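Local atomic coordinates of histidinol-phosphate aminotransferase (Clostridium acetobutylicum, PDB entry 3FTB), a protein that probably acts as a pyridoxal-phosphate-dependent aminotransferase, named for the transamination that yields histidinol phosphate in histidine synthesis. Residues A[168-173]-A[202-207]; A[141-146]-A[176-181]; A[182-187]-A[196-201]. All blocks are in the same frame, centred on the assembly; numbering follows the deposited sequence.

Contact 1: A[168-173]-A[202-207]; sequences HVLKLA and KNYSCL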
loop_
_atom_site.group_PDB
_atom_site.type_symbol
_atom_site.label_atom_id
_atom_site.label_comp_id
_atom_site.label_asym_id
_atom_site.label_seq_id
_atom_site.Cartn_x
_atom_site.Cartn_y
_atom_site.Cartn_z
ATOM N N HIS A 168 -16.247 -31.664 -5.982
ATOM C CA HIS A 168 -16.764 -31.801 -7.339
ATOM C C HIS A 168 -16.582 -30.508 -8.113
ATOM O O HIS A 168 -16.311 -30.529 -9.312
ATOM C CB HIS A 168 -18.223 -32.232 -7.308
ATOM C CG HIS A 168 -18.457 -33.438 -6.457
ATOM N ND1 HIS A 168 -18.272 -34.722 -6.920
ATOM C CD2 HIS A 168 -18.819 -33.556 -5.156
ATOM C CE1 HIS A 168 -18.531 -35.581 -5.950
ATOM N NE2 HIS A 168 -18.864 -34.898 -4.869
ATOM N N VAL A 169 -16.709 -29.380 -7.422
ATOM C CA VAL A 169 -16.412 -28.093 -8.044
ATOM C C VAL A 169 -14.909 -27.982 -8.322
ATOM O O VAL A 169 -14.494 -27.599 -9.413
ATOM C CB VAL A 169 -16.893 -26.888 -7.175
ATOM C CG1 VAL A 169 -16.767 -25.576 -7.943
ATOM C CG2 VAL A 169 -18.306 -27.077 -6.744
ATOM N N LEU A 170 -14.093 -28.334 -7.333
ATOM C CA LEU A 170 -12.654 -28.243 -7.473
ATOM C C LEU A 170 -12.163 -29.106 -8.631
ATOM O O LEU A 170 -11.383 -28.650 -9.468
ATOM C CB LEU A 170 -11.954 -28.643 -6.176
ATOM C CG LEU A 170 -12.025 -27.624 -5.040
ATOM C CD1 LEU A 170 -10.902 -27.876 -4.054
ATOM C CD2 LEU A 170 -11.959 -26.196 -5.567
ATOM N N LYS A 171 -12.630 -30.352 -8.678
ATOM C CA LYS A 171 -12.242 -31.277 -9.744
ATOM C C LYS A 171 -12.657 -30.816 -11.134
ATOM O O LYS A 171 -11.980 -31.126 -12.095
ATOM C CB LYS A 171 -12.792 -32.681 -9.484
ATOM C CG LYS A 171 -11.921 -33.544 -8.585
ATOM C CD LYS A 171 -12.646 -34.827 -8.170
ATOM C CE LYS A 171 -11.697 -35.801 -7.489
ATOM N NZ LYS A 171 -10.497 -35.103 -6.938
ATOM N N LEU A 172 -13.777 -30.097 -11.247
ATOM C CA LEU A 172 -14.206 -29.529 -12.532
ATOM C C LEU A 172 -13.417 -28.273 -12.899
ATOM O O LEU A 172 -13.011 -28.102 -14.053
ATOM C CB LEU A 172 -15.697 -29.187 -12.526
ATOM C CG LEU A 172 -16.751 -30.287 -12.673
ATOM C CD1 LEU A 172 -18.132 -29.656 -12.694
ATOM C CD2 LEU A 172 -16.523 -31.116 -13.928
ATOM N N ALA A 173 -13.222 -27.384 -11.926
ATOM C CA ALA A 173 -12.417 -26.180 -12.153
ATOM C C ALA A 173 -11.035 -26.548 -12.684
ATOM O O ALA A 173 -10.638 -26.097 -13.750
ATOM C CB ALA A 173 -12.294 -25.353 -10.876
ATOM N N LYS A 202 -1.833 -27.869 -3.242
ATOM C CA LYS A 202 -0.981 -28.687 -4.094
ATOM C C LYS A 202 -1.775 -29.535 -5.099
ATOM O O LYS A 202 -1.318 -29.799 -6.215
ATOM C CB LYS A 202 -0.090 -29.568 -3.222
ATOM C CG LYS A 202 0.779 -28.774 -2.266
ATOM C CD LYS A 202 1.460 -27.658 -3.014
ATOM C CE LYS A 202 2.733 -27.254 -2.321
ATOM N NZ LYS A 202 3.624 -26.494 -3.220
ATOM N N ASN A 203 -2.968 -29.954 -4.700
ATOM C CA ASN A 203 -3.759 -30.847 -5.525
ATOM C C ASN A 203 -4.525 -30.125 -6.606
ATOM O O ASN A 203 -5.025 -30.761 -7.534
ATOM C CB ASN A 203 -4.714 -31.653 -4.659
ATOM C CG ASN A 203 -3.988 -32.636 -3.793
ATOM O OD1 ASN A 203 -3.677 -33.745 -4.227
ATOM N ND2 ASN A 203 -3.683 -32.233 -2.564
ATOM N N TYR A 204 -4.623 -28.801 -6.479
ATOM C CA TYR A 204 -5.389 -27.991 -7.426
ATOM C C TYR A 204 -4.727 -26.638 -7.646
ATOM O O TYR A 204 -4.612 -25.841 -6.712
ATOM C CB TYR A 204 -6.829 -27.782 -6.931
ATOM C CG TYR A 204 -7.613 -29.057 -6.749
ATOM C CD1 TYR A 204 -8.114 -29.755 -7.843
ATOM C CD2 TYR A 204 -7.843 -29.572 -5.481
ATOM C CE1 TYR A 204 -8.820 -30.932 -7.673
ATOM C CE2 TYR A 204 -8.549 -30.753 -5.302
ATOM C CZ TYR A 204 -9.030 -31.426 -6.402
ATOM O OH TYR A 204 -9.726 -32.593 -6.221
ATOM N N SER A 205 -4.289 -26.365 -8.872
ATOM C CA SER A 205 -3.823 -25.018 -9.185
ATOM C C SER A 205 -4.897 -24.138 -9.848
ATOM O O SER A 205 -4.583 -23.193 -10.566
ATOM C CB SER A 205 -2.499 -25.027 -9.966
ATOM O OG SER A 205 -2.087 -26.337 -10.305
ATOM N N CYS A 206 -6.161 -24.469 -9.599
ATOM C CA CYS A 206 -7.285 -23.572 -9.879
ATOM C C CYS A 206 -7.543 -22.751 -8.624
ATOM O O CYS A 206 -8.023 -21.625 -8.687
ATOM C CB CYS A 206 -8.549 -24.343 -10.273
ATOM S SG CYS A 206 -9.297 -25.344 -8.951
ATOM N N LEU A 207 -7.186 -23.327 -7.479
ATOM C CA LEU A 207 -7.355 -22.666 -6.193
ATOM C C LEU A 207 -6.483 -21.424 -6.056
ATOM O O LEU A 207 -5.267 -21.474 -6.261
ATOM C CB LEU A 207 -7.021 -23.621 -5.041
ATOM C CG LEU A 207 -8.085 -24.534 -4.436
ATOM C CD1 LEU A 207 -7.435 -25.427 -3.399
ATOM C CD2 LEU A 207 -9.200 -23.720 -3.813
#

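Contact 2: A[141-146]-A[176-181]; sequences KIDDVD and KKKTII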
loop_
_atom_site.group_PDB
_atom_site.type_symbol
_atom_site.label_atom_id
_atom_site.label_comp_id
_atom_site.label_asym_id
_atom_site.label_seq_id
_atom_site.Cartn_x
_atom_site.Cartn_y
_atom_site.Cartn_z
ATOM N N LYS A 141 -23.013 -23.641 -13.607
ATOM C CA LYS A 141 -22.659 -22.308 -14.098
ATOM C C LYS A 141 -21.175 -22.183 -14.438
ATOM O O LYS A 141 -20.736 -21.168 -14.980
ATOM C CB LYS A 141 -22.993 -21.243 -13.046
ATOM C CG LYS A 141 -24.458 -20.900 -12.908
ATOM C CD LYS A 141 -24.674 -19.998 -11.714
ATOM C CE LYS A 141 -26.079 -19.454 -11.741
ATOM N NZ LYS A 141 -26.947 -20.457 -12.401
ATOM N N ILE A 142 -20.397 -23.208 -14.112
ATOM C CA ILE A 142 -18.947 -23.073 -14.164
ATOM C C ILE A 142 -18.345 -23.038 -15.571
ATOM O O ILE A 142 -17.191 -22.656 -15.733
ATOM C CB ILE A 142 -18.231 -24.124 -13.295
ATOM C CG1 ILE A 142 -17.033 -23.479 -12.597
ATOM C CG2 ILE A 142 -17.839 -25.336 -14.131
ATOM C CD1 ILE A 142 -16.258 -24.432 -11.732
ATOM N N ASP A 143 -19.116 -23.423 -16.583
ATOM C CA ASP A 143 -18.713 -23.194 -17.975
ATOM C C ASP A 143 -19.157 -21.814 -18.474
ATOM O O ASP A 143 -18.803 -21.401 -19.570
ATOM C CB ASP A 143 -19.282 -24.277 -18.903
ATOM C CG ASP A 143 -18.281 -25.375 -19.214
ATOM O OD1 ASP A 143 -17.066 -25.159 -19.015
ATOM O OD2 ASP A 143 -18.713 -26.454 -19.675
ATOM N N ASP A 144 -19.952 -21.113 -17.677
ATOM C CA ASP A 144 -20.441 -19.790 -18.058
ATOM C C ASP A 144 -19.440 -18.683 -17.718
ATOM O O ASP A 144 -19.549 -17.559 -18.212
ATOM C CB ASP A 144 -21.780 -19.496 -17.365
ATOM C CG ASP A 144 -22.975 -20.043 -18.128
ATOM O OD1 ASP A 144 -23.975 -20.435 -17.480
ATOM O OD2 ASP A 144 -22.913 -20.075 -19.377
ATOM N N VAL A 145 -18.469 -19.003 -16.870
ATOM C CA VAL A 145 -17.575 -17.994 -16.313
ATOM C C VAL A 145 -16.107 -18.393 -16.443
ATOM O O VAL A 145 -15.783 -19.517 -16.827
ATOM C CB VAL A 145 -17.887 -17.757 -14.820
ATOM C CG1 VAL A 145 -19.212 -17.019 -14.655
ATOM C CG2 VAL A 145 -17.940 -19.086 -14.087
ATOM N N ASP A 146 -15.225 -17.452 -16.122
ATOM C CA ASP A 146 -13.786 -17.689 -16.148
ATOM C C ASP A 146 -13.286 -17.988 -14.744
ATOM O O ASP A 146 -12.192 -18.538 -14.566
ATOM C CB ASP A 146 -13.069 -16.452 -16.682
ATOM C CG ASP A 146 -13.719 -15.905 -17.931
ATOM O OD1 ASP A 146 -13.892 -16.674 -18.902
ATOM O OD2 ASP A 146 -14.067 -14.706 -17.934
ATOM N N LYS A 176 -11.083 -27.564 -16.182
ATOM C CA LYS A 176 -11.524 -26.566 -17.157
ATOM C C LYS A 176 -10.642 -25.320 -17.196
ATOM O O LYS A 176 -10.981 -24.326 -17.848
ATOM C CB LYS A 176 -12.973 -26.179 -16.861
ATOM C CG LYS A 176 -13.969 -27.299 -17.148
ATOM C CD LYS A 176 -15.127 -27.319 -16.169
ATOM C CE LYS A 176 -16.171 -28.342 -16.585
ATOM N NZ LYS A 176 -16.744 -28.026 -17.930
ATOM N N LYS A 177 -9.502 -25.383 -16.504
ATOM C CA LYS A 177 -8.578 -24.257 -16.446
ATOM C C LYS A 177 -9.268 -23.005 -15.912
ATOM O O LYS A 177 -8.851 -21.894 -16.184
ATOM C CB LYS A 177 -7.985 -23.981 -17.828
ATOM C CG LYS A 177 -7.069 -25.081 -18.343
ATOM C CD LYS A 177 -6.535 -24.754 -19.726
ATOM C CE LYS A 177 -5.601 -25.842 -20.230
ATOM N NZ LYS A 177 -5.089 -25.546 -21.596
ATOM N N LYS A 178 -10.355 -23.239 -15.171
ATOM C CA LYS A 178 -11.094 -22.175 -14.503
ATOM C C LYS A 178 -10.368 -21.821 -13.200
ATOM O O LYS A 178 -9.640 -22.648 -12.638
ATOM C CB LYS A 178 -12.532 -22.639 -14.208
ATOM C CG LYS A 178 -13.392 -22.949 -15.453
ATOM C CD LYS A 178 -13.423 -21.744 -16.374
ATOM C CE LYS A 178 -13.673 -22.132 -17.806
ATOM N NZ LYS A 178 -15.105 -22.326 -18.067
ATOM N N THR A 179 -10.538 -20.596 -12.719
ATOM C CA THR A 179 -9.898 -20.218 -11.461
ATOM C C THR A 179 -10.921 -19.991 -10.343
ATOM O O THR A 179 -11.924 -19.303 -10.531
ATOM C CB THR A 179 -8.994 -18.973 -11.620
ATOM O OG1 THR A 179 -7.969 -19.235 -12.588
ATOM C CG2 THR A 179 -8.349 -18.603 -10.287
ATOM N N ILE A 180 -10.670 -20.575 -9.177
ATOM C CA ILE A 180 -11.573 -20.373 -8.052
ATOM C C ILE A 180 -10.871 -19.650 -6.906
ATOM O O ILE A 180 -9.880 -20.135 -6.374
ATOM C CB ILE A 180 -12.284 -21.691 -7.608
ATOM C CG1 ILE A 180 -11.374 -22.578 -6.766
ATOM C CG2 ILE A 180 -12.825 -22.458 -8.807
ATOM C CD1 ILE A 180 -11.768 -22.597 -5.319
ATOM N N ILE A 181 -11.390 -18.471 -6.563
ATOM C CA ILE A 181 -10.801 -17.601 -5.546
ATOM C C ILE A 181 -11.526 -17.711 -4.212
ATOM O O ILE A 181 -12.693 -17.328 -4.106
ATOM C CB ILE A 181 -10.872 -16.121 -5.967
ATOM C CG1 ILE A 181 -10.151 -15.896 -7.300
ATOM C CG2 ILE A 181 -10.296 -15.231 -4.861
ATOM C CD1 ILE A 181 -10.599 -14.639 -8.003
HETATM O O HOH W 1 -15.799 -23.118 -20.412
HETATM O O HOH W 2 -9.900 -19.156 -16.123
#

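Contact 3: A[182-187]-A[196-201]; sequences IDEAFI and SFVGEI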
loop_
_atom_site.group_PDB
_atom_site.type_symbol
_atom_site.label_atom_id
_atom_site.label_comp_id
_atom_site.label_asym_id
_atom_site.label_seq_id
_atom_site.Cartn_x
_atom_site.Cartn_y
_atom_site.Cartn_z
ATOM N N ILE A 182 -10.833 -18.207 -3.192
ATOM C CA ILE A 182 -11.459 -18.390 -1.886
ATOM C C ILE A 182 -10.943 -17.425 -0.833
ATOM O O ILE A 182 -9.788 -17.523 -0.404
ATOM C CB ILE A 182 -11.293 -19.819 -1.356
ATOM C CG1 ILE A 182 -11.718 -20.825 -2.410
ATOM C CG2 ILE A 182 -12.190 -20.043 -0.165
ATOM C CD1 ILE A 182 -11.882 -22.221 -1.855
ATOM N N ASP A 183 -11.815 -16.508 -0.417
ATOM C CA ASP A 183 -11.495 -15.518 0.607
ATOM C C ASP A 183 -11.589 -16.127 2.018
ATOM O O ASP A 183 -12.686 -16.392 2.533
ATOM C CB ASP A 183 -12.429 -14.317 0.448
ATOM C CG ASP A 183 -12.362 -13.352 1.619
ATOM O OD1 ASP A 183 -11.547 -13.573 2.540
ATOM O OD2 ASP A 183 -13.138 -12.370 1.615
ATOM N N GLU A 184 -10.433 -16.358 2.636
ATOM C CA GLU A 184 -10.374 -17.030 3.930
ATOM C C GLU A 184 -9.871 -16.125 5.048
ATOM O O GLU A 184 -9.169 -16.573 5.950
ATOM C CB GLU A 184 -9.494 -18.279 3.834
ATOM C CG GLU A 184 -10.174 -19.455 3.126
ATOM C CD GLU A 184 -9.366 -20.721 3.226
ATOM O OE1 GLU A 184 -8.335 -20.765 3.960
ATOM O OE2 GLU A 184 -9.774 -21.683 2.560
ATOM N N ALA A 185 -10.252 -14.854 4.992
ATOM C CA ALA A 185 -9.731 -13.857 5.920
ATOM C C ALA A 185 -10.196 -14.119 7.342
ATOM O O ALA A 185 -9.596 -13.627 8.300
ATOM C CB ALA A 185 -10.146 -12.465 5.480
ATOM N N PHE A 186 -11.267 -14.901 7.466
ATOM C CA PHE A 186 -11.865 -15.203 8.758
ATOM C C PHE A 186 -11.539 -16.624 9.189
ATOM O O PHE A 186 -11.698 -16.963 10.365
ATOM C CB PHE A 186 -13.388 -15.044 8.708
ATOM C CG PHE A 186 -13.863 -13.614 8.724
ATOM C CD1 PHE A 186 -13.681 -12.819 9.846
ATOM C CD2 PHE A 186 -14.521 -13.075 7.623
ATOM C CE1 PHE A 186 -14.137 -11.505 9.873
ATOM C CE2 PHE A 186 -14.982 -11.764 7.640
ATOM C CZ PHE A 186 -14.790 -10.977 8.772
ATOM N N ILE A 187 -11.086 -17.443 8.240
ATOM C CA ILE A 187 -10.905 -18.873 8.463
ATOM C C ILE A 187 -10.167 -19.171 9.767
ATOM O O ILE A 187 -10.174 -20.301 10.248
ATOM C CB ILE A 187 -10.123 -19.532 7.316
ATOM C CG1 ILE A 187 -10.434 -21.031 7.225
ATOM C CG2 ILE A 187 -8.641 -19.329 7.531
ATOM C CD1 ILE A 187 -11.786 -21.367 6.609
ATOM N N SER A 196 -9.892 -24.688 6.179
ATOM C CA SER A 196 -9.279 -23.991 5.044
ATOM C C SER A 196 -8.956 -24.950 3.909
ATOM O O SER A 196 -8.700 -26.131 4.122
ATOM C CB SER A 196 -8.013 -23.243 5.457
ATOM O OG SER A 196 -7.053 -24.127 5.984
ATOM N N PHE A 197 -8.977 -24.426 2.695
ATOM C CA PHE A 197 -8.583 -25.192 1.533
ATOM C C PHE A 197 -7.086 -25.090 1.313
ATOM O O PHE A 197 -6.580 -25.571 0.301
ATOM C CB PHE A 197 -9.312 -24.676 0.297
ATOM C CG PHE A 197 -10.715 -25.187 0.171
ATOM C CD1 PHE A 197 -11.725 -24.687 0.986
ATOM C CD2 PHE A 197 -11.029 -26.172 -0.757
ATOM C CE1 PHE A 197 -13.019 -25.166 0.881
ATOM C CE2 PHE A 197 -12.321 -26.644 -0.868
ATOM C CZ PHE A 197 -13.316 -26.143 -0.048
ATOM N N VAL A 198 -6.368 -24.449 2.234
ATOM C CA VAL A 198 -4.926 -24.294 2.046
ATOM C C VAL A 198 -4.240 -25.652 1.861
ATOM O O VAL A 198 -3.308 -25.782 1.066
ATOM C CB VAL A 198 -4.246 -23.495 3.186
ATOM C CG1 VAL A 198 -4.564 -22.007 3.054
ATOM C CG2 VAL A 198 -4.637 -24.056 4.564
ATOM N N GLY A 199 -4.722 -26.663 2.580
ATOM C CA GLY A 199 -4.177 -28.006 2.470
ATOM C C GLY A 199 -4.561 -28.701 1.175
ATOM O O GLY A 199 -4.237 -29.883 0.966
ATOM N N GLU A 200 -5.265 -27.967 0.309
ATOM C CA GLU A 200 -5.668 -28.477 -0.997
ATOM C C GLU A 200 -4.886 -27.801 -2.119
ATOM O O GLU A 200 -5.058 -28.142 -3.289
ATOM C CB GLU A 200 -7.176 -28.264 -1.216
ATOM C CG GLU A 200 -8.069 -29.463 -0.883
ATOM C CD GLU A 200 -8.456 -29.509 0.574
ATOM O OE1 GLU A 200 -8.317 -28.474 1.258
ATOM O OE2 GLU A 200 -8.905 -30.578 1.035
ATOM N N ILE A 201 -4.029 -26.851 -1.753
ATOM C CA ILE A 201 -3.315 -26.005 -2.722
ATOM C C ILE A 201 -2.481 -26.818 -3.728
ATOM O O ILE A 201 -2.433 -26.508 -4.927
ATOM C CB ILE A 201 -2.414 -24.977 -1.991
ATOM C CG1 ILE A 201 -3.263 -23.977 -1.195
ATOM C CG2 ILE A 201 -1.522 -24.239 -2.961
ATOM C CD1 ILE A 201 -3.981 -22.985 -2.050
#

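Contact 1: A[168-173]-A[202-207]
The middle of helix 163-176 meets the turn that leads into strand 207-212, and L170 does most of the work. Its CB sits squarely over the centre of the Y204 ring, 4.0 Å from the centroid and 8° off the normal, a CH-pi contact onto the ring face. The two side chains cross at about a right angle, and the two methyls of L170 go to different partners. L170 CD1 reaches along the same ring to Y204 CD2 at 3.8 Å, while L170 CD2 turns to the tip of L207, meeting its CD2 at 4.1 Å. One helical turn on, A173 CB presses against C206 SG at 3.6 Å. The sulphur stands in the crowded position between its own backbone N and carbonyl carbon (chi1 67°), and this directs it at the helix. I180 of strand 179-183 touches L170, A173 and L207, and F197 touches L170 as well.

The other end is looser and polar. K171 starts out from the helix facing away from the turn, but its chain, bent at chi4 (22°), brings NZ back to the ring edge, in the plane of the tyrosine. There K171 NZ donates to Y204 OH at 2.7 Å, so the lysine on the exposed flank holds the outer end of a ring whose face is buried. E174, on the same helix, bonds the backbone N of S205. The helix belongs to the beta-alpha-beta crossover from strand 147-151 to 179-183; here it packs on the loop entering parallel strand 207-212, as in the large domain of fold-type I PLP enzymes.

Contact 2: A[141-146]-A[176-181]
The carboxylate of D143 is met from both sides of its plane: K176 NZ stands above one side and water 1 approaches OD1 from the other. The ammonium straddles the two oxygens, with K176 NZ 3.1 Å from both D143 OD1 and D143 OD2. It lies off the plane, and its two hydrogen bonds in this salt bridge are weak. Beyond OD1, K178 NZ is a longer ionic partner of D143 OD1 at 3.6 Å, and water 1 bridges the same pair.

K178 is the better held lysine. It sets out toward the loop 141-146, and bends at chi2 and chi4 bring NZ between two of its carbonyls. Its NZ donates to I142 O at 3.1 Å, in the carbonyl plane and on a lone pair, and to V145 O at 3.1 Å, almost along the C=O axis (174°). Further in, T179 N gives D146 O a nearly straight bond, and water 2 joins D146 O to K177 O. K177 itself, with positive phi, ends helix 163-176 in a Schellman motif.

With two carbonyls and a water gripping it and an aspartate nearby, the K178 ammonium is probably kept charged, tying the approaches to strands 147-151 and 179-183 together.

Contact 3: A[182-187]-A[196-201]
E184, just beyond D183, has CG anti to its carbonyl carbon (chi1 -76°) and then runs extended (chi2 -172°), which carries the carboxylate straight to the backbone of the 196-201 turn. F197 has its CG in the same relation to its backbone, and I182 has its CG1 anti to the carbonyl carbon, with CD1 stretched on beyond it to the ring. These two side chains cross at about a right angle. I182 CD1 lies over one face of the phenyl ring, offset toward the rim, in a CH-pi contact 3.9 Å from the F197 centroid.

At the ring's edge, in its plane, sits E184 OE2. That oxygen takes the F197 N-H through its syn lone pair at 2.9 Å, in a nearly straight bond of 173°. The other oxygen, E184 OE1, packs tightly on S196 CB at 2.9 Å, and I187 CG1, from the turn after the strand, meets S196 CB at 3.7 Å. The S196 hydroxyl bonds P193 O and, weakly, a phosphate ion, probably from the crystallisation liquor. D183 OD1 accepts from A185 N at 3.1 Å, an Asx turn that bends the chain after D183. D183 OD2 bonds Y111 OH; its position is consistent with the aspartate that pairs with the cofactor's pyridine nitrogen in fold-type I PLP enzymes.

Both carboxylate oxygens of the buried E184 have partners: OE1 forms a salt bridge with R211 NE, and OE2 adds a weak bond from N152 ND2 to the F197 N-H. With that arginine beside it, the glutamate is probably ionised, its charge shared between R211 and the backbone of the turn.

In the fold
All three contacts are strung along strand 179-183 and the helix 163-176 before it. Contacts 1 and 2, centres about 10 Å apart, are joined by two probable backbone hydrogen bonds, C206 O to I180 N at 2.9 Å and A173 O to K178 N at 3.2 Å. Contact 3 is nested in the loop closed by contact 1, centres about 13 Å apart, with L207 CD2 3.6 Å from I182 CD1. Contacts 2 and 3 merely adjoin in sequence, centres about 18 Å apart. Contact 3 is the innermost and probably marks the cofactor end of the strand; the S196 side chain is about 3 Å from the phosphate, probably from the crystallisation liquor, though such ions often mark pockets.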